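Local structure of pyocin S5 (Pseudomonas aeruginosa PAO1, 6THK) at residues R347-G352 and W453-A458; E369-A374 and I483-L488; T479-M482 and L487-K490. The protein is a bacteriocin of the channel-forming colicin family that probably kills related bacteria by opening pores that depolarise their cytoplasmic membrane. The protein carries 1 engineered substitution. All coordinates share one frame; numbering follows the deposited sequence.

In the fold
All three contacts lie in the helical pore-forming part of the chain. Contact 1 joins helix 340-353 to helix 451-464, contact 2 joins helix 361-378 to helix 485-498, and contact 3 joins helix 468-481 to helix 485-498. Along the sequence, contacts 1 and 2 interleave, whereas contact 3 follows contact 1 and shares Leu487 and Leu488 with contact 2. Centre to centre, contacts 2 and 3 are about 6 Å apart, contacts 1 and 3 about 10 Å, and contacts 1 and 2 about 16 Å. Helix 485-498 is thus packed against helix 468-481 in the buried interior and tied by zinc to helix 361-378 nearer the surface.

Contact 1 (R347-G352 and W453-A458)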
ATOM      1  N   ARG A 347     -43.274 -19.771  35.244  1.00 38.51           N
ATOM      2  CA  ARG A 347     -42.470 -18.558  35.460  1.00 39.51           C
ATOM      3  C   ARG A 347     -41.702 -18.589  36.788  1.00 43.05           C
ATOM      4  O   ARG A 347     -40.551 -18.175  36.819  1.00 43.42           O
ATOM      5  CB  ARG A 347     -43.328 -17.297  35.339  1.00 39.22           C
ATOM      6  CG  ARG A 347     -42.499 -16.033  35.184  1.00 52.70           C
ATOM      7  CD  ARG A 347     -43.385 -14.808  35.141  1.00 62.16           C
ATOM      8  NE  ARG A 347     -44.220 -14.752  33.938  1.00 60.50           N
ATOM      9  CZ  ARG A 347     -43.800 -14.299  32.763  1.00 73.68           C
ATOM     10  NH1 ARG A 347     -42.539 -13.893  32.609  1.00 55.78           N
ATOM     11  NH2 ARG A 347     -44.636 -14.234  31.733  1.00 57.60           N
ATOM     12  N   GLN A 348     -42.326 -19.088  37.864  1.00 39.13           N
ATOM     13  CA  GLN A 348     -41.653 -19.206  39.157  1.00 39.83           C
ATOM     14  C   GLN A 348     -40.586 -20.300  39.102  1.00 44.00           C
ATOM     15  O   GLN A 348     -39.544 -20.148  39.749  1.00 43.23           O
ATOM     16  CB  GLN A 348     -42.642 -19.481  40.284  1.00 41.87           C
ATOM     17  CG  GLN A 348     -43.374 -18.224  40.766  1.00 60.68           C
ATOM     18  CD  GLN A 348     -43.968 -18.440  42.128  1.00 79.61           C
ATOM     19  OE1 GLN A 348     -43.265 -18.766  43.082  1.00 76.81           O
ATOM     20  NE2 GLN A 348     -45.278 -18.282  42.249  1.00 68.54           N
ATOM     21  N   LEU A 349     -40.827 -21.382  38.308  1.00 38.69           N
ATOM     22  CA  LEU A 349     -39.843 -22.448  38.131  1.00 38.06           C
ATOM     23  C   LEU A 349     -38.583 -21.886  37.476  1.00 39.30           C
ATOM     24  O   LEU A 349     -37.497 -22.074  38.011  1.00 38.75           O
ATOM     25  CB  LEU A 349     -40.415 -23.657  37.342  1.00 38.21           C
ATOM     26  CG  LEU A 349     -39.493 -24.882  37.215  1.00 42.90           C
ATOM     27  CD1 LEU A 349     -39.289 -25.565  38.566  1.00 43.65           C
ATOM     28  CD2 LEU A 349     -40.068 -25.896  36.246  1.00 43.38           C
ATOM     29  N   ALA A 350     -38.742 -21.143  36.356  1.00 36.03           N
ATOM     30  CA  ALA A 350     -37.661 -20.500  35.607  1.00 36.51           C
ATOM     31  C   ALA A 350     -36.883 -19.443  36.402  1.00 42.63           C
ATOM     32  O   ALA A 350     -35.648 -19.361  36.275  1.00 41.66           O
ATOM     33  CB  ALA A 350     -38.204 -19.892  34.327  1.00 37.31           C
ATOM     34  N   GLU A 351     -37.604 -18.622  37.207  1.00 40.82           N
ATOM     35  CA  GLU A 351     -36.996 -17.566  38.028  1.00 41.49           C
ATOM     36  C   GLU A 351     -36.257 -18.123  39.249  1.00 45.09           C
ATOM     37  O   GLU A 351     -35.188 -17.620  39.605  1.00 45.13           O
ATOM     38  CB  GLU A 351     -38.051 -16.551  38.471  1.00 43.41           C
ATOM     39  CG  GLU A 351     -37.488 -15.347  39.211  1.00 57.75           C
ATOM     40  CD  GLU A 351     -36.398 -14.539  38.516  1.00 78.22           C
ATOM     41  OE1 GLU A 351     -36.360 -14.512  37.260  1.00 59.99           O
ATOM     42  OE2 GLU A 351     -35.626 -13.870  39.241  1.00 66.81           O
ATOM     43  N   GLY A 352     -36.841 -19.129  39.883  1.00 39.44           N
ATOM     44  CA  GLY A 352     -36.259 -19.775  41.051  1.00 39.11           C
ATOM     45  C   GLY A 352     -35.037 -20.620  40.753  1.00 42.48           C
ATOM     46  O   GLY A 352     -34.337 -21.016  41.685  1.00 41.87           O
ATOM     47  N   TRP A 453     -31.075 -25.058  32.761  1.00 41.45           N
ATOM     48  CA  TRP A 453     -31.037 -26.020  31.670  1.00 41.66           C
ATOM     49  C   TRP A 453     -32.129 -27.080  31.859  1.00 42.43           C
ATOM     50  O   TRP A 453     -32.782 -27.466  30.902  1.00 40.15           O
ATOM     51  CB  TRP A 453     -29.667 -26.690  31.558  1.00 40.93           C
ATOM     52  CG  TRP A 453     -29.577 -27.542  30.353  1.00 41.99           C
ATOM     53  CD1 TRP A 453     -29.639 -27.131  29.064  1.00 44.99           C
ATOM     54  CD2 TRP A 453     -29.450 -28.961  30.315  1.00 41.90           C
ATOM     55  NE1 TRP A 453     -29.545 -28.200  28.221  1.00 44.70           N
ATOM     56  CE2 TRP A 453     -29.425 -29.338  28.965  1.00 46.03           C
ATOM     57  CE3 TRP A 453     -29.344 -29.949  31.290  1.00 43.30           C
ATOM     58  CZ2 TRP A 453     -29.304 -30.656  28.568  1.00 45.00           C
ATOM     59  CZ3 TRP A 453     -29.226 -31.253  30.889  1.00 44.71           C
ATOM     60  CH2 TRP A 453     -29.203 -31.597  29.544  1.00 45.09           C
ATOM     61  N   LEU A 454     -32.332 -27.532  33.096  1.00 39.65           N
ATOM     62  CA  LEU A 454     -33.382 -28.492  33.429  1.00 40.04           C
ATOM     63  C   LEU A 454     -34.749 -27.887  33.133  1.00 43.36           C
ATOM     64  O   LEU A 454     -35.640 -28.565  32.648  1.00 42.42           O
ATOM     65  CB  LEU A 454     -33.345 -28.847  34.905  1.00 40.37           C
ATOM     66  CG  LEU A 454     -32.329 -29.846  35.423  1.00 46.32           C
ATOM     67  CD1 LEU A 454     -32.718 -30.263  36.830  1.00 46.52           C
ATOM     68  CD2 LEU A 454     -32.245 -31.046  34.500  1.00 49.25           C
ATOM     69  N   VAL A 455     -34.906 -26.601  33.452  1.00 37.64           N
ATOM     70  CA  VAL A 455     -36.135 -25.862  33.197  1.00 35.70           C
ATOM     71  C   VAL A 455     -36.393 -25.792  31.697  1.00 38.05           C
ATOM     72  O   VAL A 455     -37.523 -25.896  31.263  1.00 38.21           O
ATOM     73  CB  VAL A 455     -36.113 -24.458  33.817  1.00 38.40           C
ATOM     74  CG1 VAL A 455     -37.429 -23.755  33.561  1.00 38.43           C
ATOM     75  CG2 VAL A 455     -35.853 -24.544  35.309  1.00 37.39           C
ATOM     76  N   GLY A 456     -35.339 -25.619  30.906  1.00 33.45           N
ATOM     77  CA  GLY A 456     -35.457 -25.607  29.461  1.00 34.16           C
ATOM     78  C   GLY A 456     -35.966 -26.953  28.972  1.00 41.55           C
ATOM     79  O   GLY A 456     -36.802 -27.011  28.086  1.00 43.60           O
ATOM     80  N   ILE A 457     -35.456 -28.032  29.563  1.00 37.94           N
ATOM     81  CA  ILE A 457     -35.872 -29.386  29.249  1.00 36.72           C
ATOM     82  C   ILE A 457     -37.357 -29.555  29.563  1.00 41.83           C
ATOM     83  O   ILE A 457     -38.100 -30.126  28.776  1.00 42.56           O
ATOM     84  CB  ILE A 457     -35.037 -30.401  30.044  1.00 38.38           C
ATOM     85  CG1 ILE A 457     -33.648 -30.524  29.431  1.00 37.48           C
ATOM     86  CG2 ILE A 457     -35.727 -31.744  30.098  1.00 38.97           C
ATOM     87  CD1 ILE A 457     -32.693 -31.355  30.247  1.00 39.21           C
ATOM     88  N   ALA A 458     -37.777 -29.045  30.714  1.00 36.92           N
ATOM     89  CA  ALA A 458     -39.186 -29.083  31.144  1.00 36.04           C
ATOM     90  C   ALA A 458     -40.096 -28.355  30.154  1.00 38.79           C
ATOM     91  O   ALA A 458     -41.122 -28.882  29.741  1.00 40.23           O
ATOM     92  CB  ALA A 458     -39.318 -28.468  32.532  1.00 36.73           C
TER
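No flat group takes part where Val455 meets Leu349 and Ala350; the indole of Trp453 lies beyond this interface, where Ile457 CD1 sits over one face, 3.5 Å from the ring plane and nearer its border than its centre, and around the ring lie Leu403, Ser407 and Leu445. Aliphatic carbons make most of the contact, with one backbone carbonyl at its margin. Val455 divides its two methyls between two consecutive residues of helix 340-353. Its CG1, anti to the backbone N (chi1 -178°), meets Ala350, lying 3.9 Å from Ala350 CA and 4.0 Å from Ala350 CB. The other branch, Val455 CG2, approaches Leu349, 4.1 Å from Leu349 CG and 4.0 Å from the carbonyl Leu349 O. The side chains of Leu349 and Val455 point in opposite senses as they pass, flank to flank. The small Ala350 lets the helices come close, the CA atoms of Ala350 and Val455 being 6.1 Å apart. Leu349 also packs on Met476 and Thr479 of helix 468-481, and Val455 on Ile483. All three touching residues are buried. With neither a hydrogen bond nor a charge pair between the segments, the fit rests mainly on shape and the exclusion of water.

Contact 2 (E369-A374 and I483-L488). With ZN (zinc ion), chain H.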
ATOM      1  N   GLU A 369     -39.529 -37.832  48.101  1.00 68.30           N
ATOM      2  CA  GLU A 369     -40.079 -38.939  48.902  1.00 69.36           C
ATOM      3  C   GLU A 369     -40.962 -38.422  50.028  1.00 75.37           C
ATOM      4  O   GLU A 369     -41.971 -39.055  50.325  1.00 75.31           O
ATOM      5  CB  GLU A 369     -38.979 -39.848  49.467  1.00 70.73           C
ATOM      6  N   LYS A 370     -40.581 -37.273  50.631  1.00 73.71           N
ATOM      7  CA  LYS A 370     -41.294 -36.553  51.691  1.00 74.65           C
ATOM      8  C   LYS A 370     -42.748 -36.193  51.264  1.00 82.46           C
ATOM      9  O   LYS A 370     -43.690 -36.504  51.998  1.00 81.85           O
ATOM     10  CB  LYS A 370     -40.491 -35.295  52.096  1.00 76.24           C
ATOM     11  CG  LYS A 370     -41.266 -34.270  52.911  1.00 88.09           C
ATOM     12  CD  LYS A 370     -40.539 -32.951  52.944  1.00 96.82           C
ATOM     13  CE  LYS A 370     -40.731 -32.263  54.262  1.00102.07           C
ATOM     14  NZ  LYS A 370     -39.560 -31.414  54.588  1.00103.49           N
ATOM     15  N   HIS A 371     -42.921 -35.581  50.060  1.00 82.46           N
ATOM     16  CA  HIS A 371     -44.229 -35.160  49.505  1.00 83.61           C
ATOM     17  C   HIS A 371     -44.910 -36.188  48.562  1.00 88.28           C
ATOM     18  O   HIS A 371     -46.047 -35.975  48.114  1.00 87.27           O
ATOM     19  CB  HIS A 371     -44.086 -33.801  48.792  1.00 84.81           C
ATOM     20  CG  HIS A 371     -43.904 -32.647  49.731  1.00 88.95           C
ATOM     21  ND1 HIS A 371     -44.977 -32.124  50.455  1.00 91.23           N
ATOM     22  CD2 HIS A 371     -42.784 -31.958  50.049  1.00 90.89           C
ATOM     23  CE1 HIS A 371     -44.474 -31.149  51.178  1.00 90.66           C
ATOM     24  NE2 HIS A 371     -43.168 -31.007  50.976  1.00 90.91           N
ATOM     25  N   LYS A 372     -44.234 -37.319  48.314  1.00 86.33           N
ATOM     26  CA  LYS A 372     -44.668 -38.383  47.402  1.00 86.86           C
ATOM     27  C   LYS A 372     -45.977 -39.114  47.718  1.00 92.40           C
ATOM     28  O   LYS A 372     -46.724 -39.357  46.769  1.00 91.57           O
ATOM     29  CB  LYS A 372     -43.580 -39.455  47.263  1.00 89.20           C
ATOM     30  CG  LYS A 372     -43.491 -40.060  45.858  1.00100.43           C
ATOM     31  CD  LYS A 372     -42.611 -41.324  45.816  1.00110.38           C
ATOM     32  CE  LYS A 372     -41.217 -41.133  46.378  1.00117.84           C
ATOM     33  NZ  LYS A 372     -40.183 -41.905  45.644  1.00121.11           N
ATOM     34  N   ASP A 373     -46.207 -39.552  48.978  1.00 90.76           N
ATOM     35  CA  ASP A 373     -47.369 -40.374  49.407  1.00 91.16           C
ATOM     36  C   ASP A 373     -48.718 -39.918  48.825  1.00 95.49           C
ATOM     37  O   ASP A 373     -49.449 -40.748  48.276  1.00 95.16           O
ATOM     38  CB  ASP A 373     -47.440 -40.478  50.937  1.00 93.24           C
ATOM     39  N   ALA A 374     -48.988 -38.625  48.895  1.00 92.01           N
ATOM     40  CA  ALA A 374     -50.223 -38.063  48.387  1.00 91.65           C
ATOM     41  C   ALA A 374     -50.363 -38.263  46.889  1.00 95.53           C
ATOM     42  O   ALA A 374     -51.446 -38.559  46.396  1.00 95.12           O
ATOM     43  CB  ALA A 374     -50.291 -36.585  48.724  1.00 92.21           C
ATOM     44  N   ILE A 483     -34.105 -28.724  41.919  1.00 47.54           N
ATOM     45  CA  ILE A 483     -33.681 -27.331  42.035  1.00 47.60           C
ATOM     46  C   ILE A 483     -33.767 -26.805  43.467  1.00 54.59           C
ATOM     47  O   ILE A 483     -32.736 -26.536  44.087  1.00 55.50           O
ATOM     48  CB  ILE A 483     -34.458 -26.434  41.029  1.00 49.94           C
ATOM     49  CG1 ILE A 483     -34.321 -26.964  39.584  1.00 49.84           C
ATOM     50  CG2 ILE A 483     -34.019 -24.965  41.143  1.00 50.45           C
ATOM     51  CD1 ILE A 483     -35.258 -26.339  38.542  1.00 53.15           C
ATOM     52  N   ASP A 484     -34.993 -26.668  43.984  1.00 51.99           N
ATOM     53  CA  ASP A 484     -35.279 -26.100  45.293  1.00 52.20           C
ATOM     54  C   ASP A 484     -36.506 -26.774  45.865  1.00 55.67           C
ATOM     55  O   ASP A 484     -37.462 -27.019  45.128  1.00 54.55           O
ATOM     56  CB  ASP A 484     -35.573 -24.584  45.114  1.00 54.54           C
ATOM     57  CG  ASP A 484     -35.503 -23.714  46.355  1.00 70.81           C
ATOM     58  OD1 ASP A 484     -35.096 -24.229  47.423  1.00 73.48           O
ATOM     59  OD2 ASP A 484     -35.816 -22.498  46.250  1.00 76.42           O
ATOM     60  N   GLU A 485     -36.499 -27.003  47.191  1.00 53.85           N
ATOM     61  CA  GLU A 485     -37.603 -27.581  47.961  1.00 55.40           C
ATOM     62  C   GLU A 485     -38.894 -26.767  47.834  1.00 59.65           C
ATOM     63  O   GLU A 485     -39.959 -27.369  47.717  1.00 59.63           O
ATOM     64  CB  GLU A 485     -37.226 -27.741  49.448  1.00 57.42           C
ATOM     65  CG  GLU A 485     -38.225 -28.556  50.265  1.00 72.51           C
ATOM     66  CD  GLU A 485     -37.864 -29.978  50.658  1.00 96.30           C
ATOM     67  OE1 GLU A 485     -36.663 -30.268  50.865  1.00 88.35           O
ATOM     68  OE2 GLU A 485     -38.802 -30.787  50.837  1.00 85.47           O
ATOM     69  N   ASP A 486     -38.808 -25.412  47.865  1.00 56.96           N
ATOM     70  CA  ASP A 486     -39.983 -24.535  47.754  1.00 56.86           C
ATOM     71  C   ASP A 486     -40.576 -24.558  46.349  1.00 56.94           C
ATOM     72  O   ASP A 486     -41.786 -24.383  46.211  1.00 56.20           O
ATOM     73  CB  ASP A 486     -39.728 -23.097  48.266  1.00 60.05           C
ATOM     74  CG  ASP A 486     -38.581 -22.331  47.636  1.00 80.15           C
ATOM     75  OD1 ASP A 486     -38.702 -21.949  46.454  1.00 83.87           O
ATOM     76  OD2 ASP A 486     -37.595 -22.038  48.355  1.00 87.76           O
ATOM     77  N   LEU A 487     -39.754 -24.865  45.326  1.00 51.05           N
ATOM     78  CA  LEU A 487     -40.247 -25.008  43.955  1.00 49.99           C
ATOM     79  C   LEU A 487     -40.999 -26.328  43.789  1.00 53.71           C
ATOM     80  O   LEU A 487     -41.991 -26.371  43.060  1.00 53.65           O
ATOM     81  CB  LEU A 487     -39.142 -24.857  42.905  1.00 49.62           C
ATOM     82  CG  LEU A 487     -38.604 -23.451  42.685  1.00 53.29           C
ATOM     83  CD1 LEU A 487     -37.473 -23.473  41.694  1.00 53.22           C
ATOM     84  CD2 LEU A 487     -39.692 -22.504  42.205  1.00 54.93           C
ATOM     85  N   LEU A 488     -40.561 -27.386  44.513  1.00 49.30           N
ATOM     86  CA  LEU A 488     -41.213 -28.697  44.547  1.00 48.13           C
ATOM     87  C   LEU A 488     -42.584 -28.565  45.213  1.00 53.01           C
ATOM     88  O   LEU A 488     -43.565 -29.014  44.620  1.00 53.97           O
ATOM     89  CB  LEU A 488     -40.356 -29.738  45.290  1.00 47.60           C
ATOM     90  CG  LEU A 488     -41.062 -31.052  45.678  1.00 51.63           C
ATOM     91  CD1 LEU A 488     -41.527 -31.830  44.447  1.00 52.12           C
ATOM     92  CD2 LEU A 488     -40.172 -31.915  46.535  1.00 51.70           C
TER
HETATM   93 ZN    ZN H 607     -40.999 -30.429  51.079  1.00121.42          ZN
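A zinc site bridges helix 361-378 and the start of helix 485-498 through His371 and Glu485, with Glu489 as the third protein ligand. His371 NE2 binds the zinc at 2.2 Å, and Glu485 OE2 holds it at 2.2 Å from the other helix. These two donors stand on nearly opposite sides of the metal, with an NE2-zinc-OE2 angle of about 154°. The imidazole is not aimed squarely at the zinc: the metal is skewed toward the CD2 side of the ring, only 2.6 Å from His371 CD2, so the tilt of the ring and the exact ligand geometry are doubtful. Glu485 OE2 lies at the edge of this ring, near its plane. The carboxylate reaches the metal through a bend in its chain at chi2 (105°), and its two oxygens have separate tasks, OE2 binding zinc while OE1 accepts a hydrogen bond from Ser367 OG. That second anchor restricts rotation of the carboxylate and makes Ser367 a second-shell residue.

Lys370 crosses Glu485 at about a right angle. Its aliphatic part does the touching, with Lys370 CD 3.5 Å from Glu485 OE2, whereas Lys370 NZ is 3.9 Å from both this oxygen and the zinc. The metal's charge would probably disfavour the protonated amine, while that of Glu485 would favour it. Leu488 CD2 also approaches the imidazole, at an oblique angle, 4.4 Å from His371 CD2, and the leucine packs on Ser367 and Phe368. The buried Leu488 thus borders a metal site whose ligands His371 and Glu485 are partly exposed. The arrangement is that of an interhelical His-Glu-Glu zinc site, in which two carboxylates one helical turn apart share a metal with a histidine from a neighbouring helix.

Contact 3 (T479-M482 and L487-K490); sequences TGAM and LLEK. With ZN (zinc ion), chain H.
Gly480 brings the backbone of helix 468-481 directly against Leu487 and Leu488 at the start of the following helix. Its CA lies 4.6 Å from Leu488 CA, an approach made possible by the lack of a side chain on the facing side. Gly480 CA also touches Leu487 CB at 4.2 Å, while Gly480 O stands 4.1 Å from Leu488 N, too far for a hydrogen bond. At Ala481 the contact passes to side chains. Leu488 CB lies 3.9 Å from Ala481 N, and the Ala481 methyl is met by both leucine branches, with Leu488 CD1 at 4.0 Å and Leu488 CD2 at 4.1 Å from Ala481 CB. The leucine's chi1 of 166° swings CG away from the backbone N, which carries both methyls over to Ala481. Phe439 of helix 436-446 packs on Ala481 too. At Met482 the chain leaves this interface, its N bonded back to Thr479 O at 3.1 Å, and its side chain goes to Leu454, Ala364 and Ile442.

Beyond the leucines, Glu489 turns to the zinc, which it binds through OE1 at 2.3 Å, and Lys490 NZ is hydrogen-bonded to Gln348 OE1. The arrangement is a tight helix-loop-helix connection between consecutive helices, with Gly480 and Ala481 at the point of closest approach, joining a helix largely within the predicted transmembrane region to the last helix of the colicin-type pore-forming fold.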
ATOM      1  N   THR A 479     -38.873 -31.633  38.065  1.00 40.53           N
ATOM      2  CA  THR A 479     -37.796 -30.659  37.759  1.00 39.70           C
ATOM      3  C   THR A 479     -37.493 -29.809  39.017  1.00 44.82           C
ATOM      4  O   THR A 479     -36.330 -29.591  39.333  1.00 44.16           O
ATOM      5  CB  THR A 479     -38.232 -29.767  36.586  1.00 38.91           C
ATOM      6  OG1 THR A 479     -38.476 -30.598  35.459  1.00 44.54           O
ATOM      7  CG2 THR A 479     -37.226 -28.694  36.228  1.00 35.15           C
ATOM      8  N   GLY A 480     -38.551 -29.347  39.703  1.00 43.01           N
ATOM      9  CA  GLY A 480     -38.475 -28.536  40.914  1.00 42.76           C
ATOM     10  C   GLY A 480     -37.759 -29.217  42.069  1.00 45.60           C
ATOM     11  O   GLY A 480     -37.011 -28.558  42.786  1.00 46.11           O
ATOM     12  N   ALA A 481     -37.966 -30.538  42.258  1.00 40.29           N
ATOM     13  CA  ALA A 481     -37.275 -31.346  43.290  1.00 39.61           C
ATOM     14  C   ALA A 481     -35.746 -31.355  43.060  1.00 45.89           C
ATOM     15  O   ALA A 481     -34.965 -31.565  43.988  1.00 45.24           O
ATOM     16  CB  ALA A 481     -37.794 -32.778  43.263  1.00 39.45           C
ATOM     17  N   MET A 482     -35.336 -31.116  41.816  1.00 45.29           N
ATOM     18  CA  MET A 482     -33.940 -31.118  41.399  1.00 47.21           C
ATOM     19  C   MET A 482     -33.290 -29.739  41.548  1.00 50.46           C
ATOM     20  O   MET A 482     -32.082 -29.598  41.327  1.00 48.44           O
ATOM     21  CB  MET A 482     -33.881 -31.571  39.941  1.00 50.57           C
ATOM     22  CG  MET A 482     -32.668 -32.365  39.625  1.00 56.36           C
ATOM     23  SD  MET A 482     -32.792 -34.023  40.273  1.00 61.45           S
ATOM     24  CE  MET A 482     -31.123 -34.284  40.815  1.00 58.11           C
ATOM     25  N   LEU A 487     -39.754 -24.865  45.326  1.00 51.05           N
ATOM     26  CA  LEU A 487     -40.247 -25.008  43.955  1.00 49.99           C
ATOM     27  C   LEU A 487     -40.999 -26.328  43.789  1.00 53.71           C
ATOM     28  O   LEU A 487     -41.991 -26.371  43.060  1.00 53.65           O
ATOM     29  CB  LEU A 487     -39.142 -24.857  42.905  1.00 49.62           C
ATOM     30  CG  LEU A 487     -38.604 -23.451  42.685  1.00 53.29           C
ATOM     31  CD1 LEU A 487     -37.473 -23.473  41.694  1.00 53.22           C
ATOM     32  CD2 LEU A 487     -39.692 -22.504  42.205  1.00 54.93           C
ATOM     33  N   LEU A 488     -40.561 -27.386  44.513  1.00 49.30           N
ATOM     34  CA  LEU A 488     -41.213 -28.697  44.547  1.00 48.13           C
ATOM     35  C   LEU A 488     -42.584 -28.565  45.213  1.00 53.01           C
ATOM     36  O   LEU A 488     -43.565 -29.014  44.620  1.00 53.97           O
ATOM     37  CB  LEU A 488     -40.356 -29.738  45.290  1.00 47.60           C
ATOM     38  CG  LEU A 488     -41.062 -31.052  45.678  1.00 51.63           C
ATOM     39  CD1 LEU A 488     -41.527 -31.830  44.447  1.00 52.12           C
ATOM     40  CD2 LEU A 488     -40.172 -31.915  46.535  1.00 51.70           C
ATOM     41  N   GLU A 489     -42.642 -27.953  46.419  1.00 47.61           N
ATOM     42  CA  GLU A 489     -43.869 -27.702  47.175  1.00 46.96           C
ATOM     43  C   GLU A 489     -44.932 -26.980  46.350  1.00 47.62           C
ATOM     44  O   GLU A 489     -46.078 -27.426  46.311  1.00 47.37           O
ATOM     45  CB  GLU A 489     -43.554 -26.904  48.443  1.00 49.02           C
ATOM     46  CG  GLU A 489     -43.358 -27.815  49.640  1.00 66.34           C
ATOM     47  CD  GLU A 489     -42.300 -27.384  50.635  1.00100.08           C
ATOM     48  OE1 GLU A 489     -41.752 -28.267  51.329  1.00 98.86           O
ATOM     49  OE2 GLU A 489     -42.008 -26.169  50.718  1.00 99.10           O
ATOM     50  N   LYS A 490     -44.544 -25.878  45.678  1.00 42.06           N
ATOM     51  CA  LYS A 490     -45.419 -25.084  44.821  1.00 40.96           C
ATOM     52  C   LYS A 490     -45.985 -25.905  43.658  1.00 45.06           C
ATOM     53  O   LYS A 490     -47.175 -25.804  43.373  1.00 44.14           O
ATOM     54  CB  LYS A 490     -44.683 -23.850  44.286  1.00 42.30           C
ATOM     55  CG  LYS A 490     -44.588 -22.711  45.297  1.00 55.16           C
ATOM     56  CD  LYS A 490     -43.585 -21.644  44.872  1.00 62.43           C
ATOM     57  CE  LYS A 490     -43.550 -20.508  45.858  1.00 67.74           C
ATOM     58  NZ  LYS A 490     -42.400 -19.615  45.600  1.00 76.27           N
TER
HETATM   59 ZN    ZN H 607     -40.999 -30.429  51.079  1.00121.42          ZN